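Local coordinates for protein flavin-dependent monooxygenase, oxygenase subunit HsaA (PDB 3AFF) that probably hydroxylates the phenolic ring of a secosteroid formed during cholesterol breakdown, using reduced flavin and molecular oxygen, at residues R206-Y210 / K211-D215; F169-P172 / R173-E177. All coordinates share one frame; numbering follows the deposited sequence.

In the fold
Both contacts are local, each at the point where a strand of the same mixed sheet ends in helical turns. Contact 2 closes strand 162-172 with a short 3-10 segment, and contact 1 closes strand 207-209 with helix 210-214. The two strands are antiparallel neighbours. They meet directly where Phe207 packs on Phe169 and where Arg206 pairs with Leu170 through the backbone. The contact centres still lie about 19 Å apart. Each contact is partly buried, with a buried tyrosine and more exposed charged or polar groups. Contact 1 relies on a serine cap and a methionine, contact 2 on one reverse-turn bond and a proline.

Contact 1: R206-Y210 / K211-D215; sequences RFLSY and KAMND
Met213 reaches back from the first turn of helix 210-214 to touch Leu208 and Tyr210. Its CB lies 3.6 Å from Ser209 O. With CG anti to the backbone N (chi1 -178°), the chain runs back toward Leu208 and Tyr210. SD then comes 4.1 Å from Leu208 CD2, and these two side chains cross at about a right angle. A bend at the last torsion brings the methyl to the tyrosine. Met213 CE sits 3.4 Å from Tyr210 CD1, and the two side chains run side by side in the same direction. The methyl meets the ring obliquely.

The backbone here makes an N-capped helix start. Ser209 is the N-cap, and its OG accepts from Lys211 N at 3.2 Å. That bond is bent, with an N-H...O angle of 138°. Ser209 OG also bonds to Asp165, so the hydroxyl ties the helix start to strand 162-172. Ser209 O takes the amide N of Met213 at 3.1 Å in a nearly straight bond. One residue on, Tyr210 O accepts from Asn214 N at 3.0 Å. Asn214 ND2 bonds to Thr392 OG1.

Leu208 and Met213 both rest on Leu98, while the Tyr210 ring meets Phe166 and Trp233. Its side chain is about 4 Å from that of Tyr120, which is likely to bind FMN. Strand 207-209 pairs antiparallel with strand 162-172, and the helix that follows lies against helix 390-393 near the C-terminus.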
# COMPACT_ATOMS: atom_id res chain seq x y z
N ARG A 206 50.36 -18.92 23.00
CA ARG A 206 49.74 -17.65 23.31
C ARG A 206 49.21 -16.88 22.08
O ARG A 206 49.09 -15.69 22.09
CB ARG A 206 50.65 -16.80 24.19
CG ARG A 206 50.73 -17.27 25.66
CD ARG A 206 51.19 -16.18 26.61
NE ARG A 206 52.64 -16.24 26.82
CZ ARG A 206 53.53 -15.31 26.42
NH1 ARG A 206 53.13 -14.21 25.77
NH2 ARG A 206 54.85 -15.51 26.62
N PHE A 207 48.85 -17.62 21.05
CA PHE A 207 48.07 -17.10 19.96
C PHE A 207 46.86 -18.00 19.84
O PHE A 207 47.04 -19.21 19.84
CB PHE A 207 48.82 -17.25 18.64
CG PHE A 207 47.99 -16.99 17.40
CD1 PHE A 207 47.65 -15.67 17.02
CD2 PHE A 207 47.63 -18.03 16.54
CE1 PHE A 207 46.90 -15.38 15.87
CE2 PHE A 207 46.87 -17.76 15.37
CZ PHE A 207 46.54 -16.43 15.03
N LEU A 208 45.66 -17.42 19.59
CA LEU A 208 44.48 -18.22 19.36
C LEU A 208 43.79 -17.69 18.09
O LEU A 208 43.43 -16.49 18.04
CB LEU A 208 43.51 -18.15 20.57
CG LEU A 208 42.14 -18.81 20.31
CD1 LEU A 208 42.33 -20.29 20.08
CD2 LEU A 208 41.16 -18.57 21.45
N SER A 209 43.64 -18.57 17.10
CA SER A 209 43.06 -18.26 15.80
C SER A 209 41.53 -18.10 15.90
O SER A 209 40.85 -18.81 16.67
CB SER A 209 43.42 -19.42 14.90
OG SER A 209 42.87 -19.31 13.60
N TYR A 210 40.99 -17.17 15.12
CA TYR A 210 39.53 -16.99 14.97
C TYR A 210 38.95 -18.25 14.34
O TYR A 210 37.83 -18.65 14.69
CB TYR A 210 39.25 -15.79 14.08
CG TYR A 210 39.30 -14.46 14.79
CD1 TYR A 210 39.78 -14.36 16.11
CD2 TYR A 210 38.86 -13.30 14.15
CE1 TYR A 210 39.82 -13.15 16.78
CE2 TYR A 210 38.91 -12.02 14.85
CZ TYR A 210 39.41 -11.98 16.12
OH TYR A 210 39.47 -10.81 16.82
N LYS A 211 39.73 -18.94 13.47
CA LYS A 211 39.24 -20.13 12.84
C LYS A 211 38.95 -21.22 13.92
O LYS A 211 37.84 -21.81 14.00
CB LYS A 211 40.23 -20.57 11.79
CG LYS A 211 39.83 -21.91 11.15
CD LYS A 211 40.94 -22.55 10.29
CE LYS A 211 40.30 -23.55 9.28
NZ LYS A 211 39.10 -22.91 8.52
N ALA A 212 39.94 -21.45 14.80
CA ALA A 212 39.86 -22.40 15.88
C ALA A 212 38.74 -22.13 16.87
O ALA A 212 38.04 -23.05 17.31
CB ALA A 212 41.27 -22.49 16.63
N MET A 213 38.57 -20.87 17.26
CA MET A 213 37.45 -20.49 18.10
C MET A 213 36.11 -20.87 17.38
O MET A 213 35.24 -21.60 17.94
CB MET A 213 37.64 -18.99 18.38
CG MET A 213 36.68 -18.27 19.27
SD MET A 213 37.66 -16.94 20.06
CE MET A 213 38.23 -16.08 18.54
N ASN A 214 35.97 -20.47 16.12
CA ASN A 214 34.72 -20.71 15.42
C ASN A 214 34.51 -22.19 15.03
O ASN A 214 33.37 -22.67 14.98
CB ASN A 214 34.65 -19.80 14.21
CG ASN A 214 34.60 -18.32 14.58
OD1 ASN A 214 34.26 -17.92 15.72
ND2 ASN A 214 34.91 -17.48 13.59
N ASP A 215 35.61 -22.92 14.81
CA ASP A 215 35.70 -24.38 14.63
C ASP A 215 35.27 -25.25 15.77
O ASP A 215 35.19 -26.46 15.58
CB ASP A 215 37.22 -24.78 14.54
CG ASP A 215 37.53 -25.20 13.23
OD1 ASP A 215 36.46 -25.28 12.59
OD2 ASP A 215 38.72 -25.37 12.83

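Contact 2: F169-P172 / R173-E177; sequences FLIP and RSEYE
Pro172 O accepts the amide of Glu175, with Glu175 N and Pro172 O 2.9 Å apart. The N-H...O angle is 156°, but the donor stands above the carbonyl plane, 40° out of it. The same oxygen has a ring beside it: Tyr176 CE2 is 3.3 Å from Pro172 O and approaches obliquely. A second carbonyl, Ile171 O, lies at the ring edge, near its plane, 3.5 Å from Tyr176 CE2.

Tyr176 CG stands between the backbone N and the carbonyl carbon (chi1 53°). This folds the ring back beside the end of the strand. Arg173 O sits over the centre of one ring face, 4.2 Å above the plane.

The bond from Glu175 to Pro172 joins residues three apart in sequence and closes a four-residue turn of 3-10 type. It turns the chain out of strand 162-172, and strand 177-179 follows directly. Both strands belong to the beta region that lies between the helical parts in the acyl-CoA dehydrogenase fold.

The Glu175 side chain is extended beyond CG and crosses the proline ring obliquely. Its OE1 is 3.3 Å from Pro172 CD and also touches Pro172 CG. The contact is one carboxylate oxygen against aliphatic carbons. Nearer the backbone, Glu175 CB meets Ile171 CG2 at 3.8 Å. That methyl also lies 4.0 Å from Tyr176 CD2, so the one methyl touches both residues. Ile171 and Tyr176 both pack on Val197 of strand 193-198, while Pro172 rests on Trp150 and on Arg206.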
# COMPACT_ATOMS: atom_id res chain seq x y z
N PHE A 169 46.90 -12.47 19.97
CA PHE A 169 48.15 -12.73 20.62
C PHE A 169 47.98 -12.23 22.02
O PHE A 169 47.54 -11.10 22.24
CB PHE A 169 49.32 -11.94 19.91
CG PHE A 169 49.48 -12.30 18.48
CD1 PHE A 169 50.31 -13.33 18.10
CD2 PHE A 169 48.77 -11.59 17.48
CE1 PHE A 169 50.49 -13.69 16.74
CE2 PHE A 169 48.89 -11.94 16.12
CZ PHE A 169 49.79 -12.98 15.73
N LEU A 170 48.32 -13.09 22.98
CA LEU A 170 48.27 -12.77 24.44
C LEU A 170 49.64 -12.35 24.95
O LEU A 170 50.59 -13.10 24.81
CB LEU A 170 47.82 -14.01 25.24
CG LEU A 170 47.78 -13.94 26.77
CD1 LEU A 170 46.76 -12.83 27.28
CD2 LEU A 170 47.39 -15.29 27.20
N ILE A 171 49.78 -11.18 25.54
CA ILE A 171 51.15 -10.65 25.75
C ILE A 171 51.14 -10.04 27.13
O ILE A 171 50.16 -9.36 27.46
CB ILE A 171 51.49 -9.55 24.72
CG1 ILE A 171 51.56 -10.15 23.30
CG2 ILE A 171 52.81 -8.92 25.01
CD1 ILE A 171 52.00 -9.14 22.20
N PRO A 172 52.20 -10.29 27.94
CA PRO A 172 52.24 -9.71 29.28
C PRO A 172 52.65 -8.22 29.31
O PRO A 172 53.35 -7.75 28.43
CB PRO A 172 53.29 -10.56 30.02
CG PRO A 172 54.19 -11.05 28.94
CD PRO A 172 53.34 -11.20 27.69
N ARG A 173 52.20 -7.55 30.37
CA ARG A 173 52.39 -6.11 30.59
C ARG A 173 53.86 -5.60 30.51
O ARG A 173 54.12 -4.50 30.01
CB ARG A 173 51.67 -5.70 31.88
CG ARG A 173 51.79 -4.21 32.24
CD ARG A 173 50.73 -3.36 31.62
NE ARG A 173 51.30 -2.06 31.27
CZ ARG A 173 51.25 -0.96 32.02
NH1 ARG A 173 50.56 -0.92 33.20
NH2 ARG A 173 51.85 0.12 31.54
N SER A 174 54.81 -6.43 30.95
CA SER A 174 56.24 -6.14 30.82
C SER A 174 56.71 -5.99 29.38
O SER A 174 57.76 -5.38 29.13
CB SER A 174 57.07 -7.23 31.50
OG SER A 174 56.83 -8.52 30.92
N GLU A 175 55.96 -6.55 28.43
CA GLU A 175 56.32 -6.51 27.01
C GLU A 175 55.66 -5.47 26.11
O GLU A 175 55.99 -5.42 24.92
CB GLU A 175 56.24 -7.91 26.41
CG GLU A 175 57.36 -8.76 27.03
CD GLU A 175 57.19 -10.22 26.87
OE1 GLU A 175 56.26 -10.65 26.21
OE2 GLU A 175 58.03 -10.96 27.42
N TYR A 176 54.75 -4.65 26.64
CA TYR A 176 54.22 -3.46 25.87
C TYR A 176 54.22 -2.20 26.74
O TYR A 176 54.39 -2.29 27.94
CB TYR A 176 52.79 -3.65 25.30
CG TYR A 176 51.79 -4.08 26.32
CD1 TYR A 176 50.92 -3.15 26.93
CD2 TYR A 176 51.66 -5.44 26.66
CE1 TYR A 176 49.94 -3.59 27.89
CE2 TYR A 176 50.73 -5.87 27.61
CZ TYR A 176 49.89 -4.94 28.22
OH TYR A 176 48.98 -5.37 29.18
N GLU A 177 53.94 -1.06 26.09
CA GLU A 177 53.93 0.27 26.68
C GLU A 177 52.48 0.77 26.49
O GLU A 177 51.87 0.57 25.39
CB GLU A 177 54.93 1.16 25.92
CG GLU A 177 55.13 2.58 26.56
CD GLU A 177 55.63 3.71 25.57
OE1 GLU A 177 56.37 3.39 24.58
OE2 GLU A 177 55.26 4.90 25.80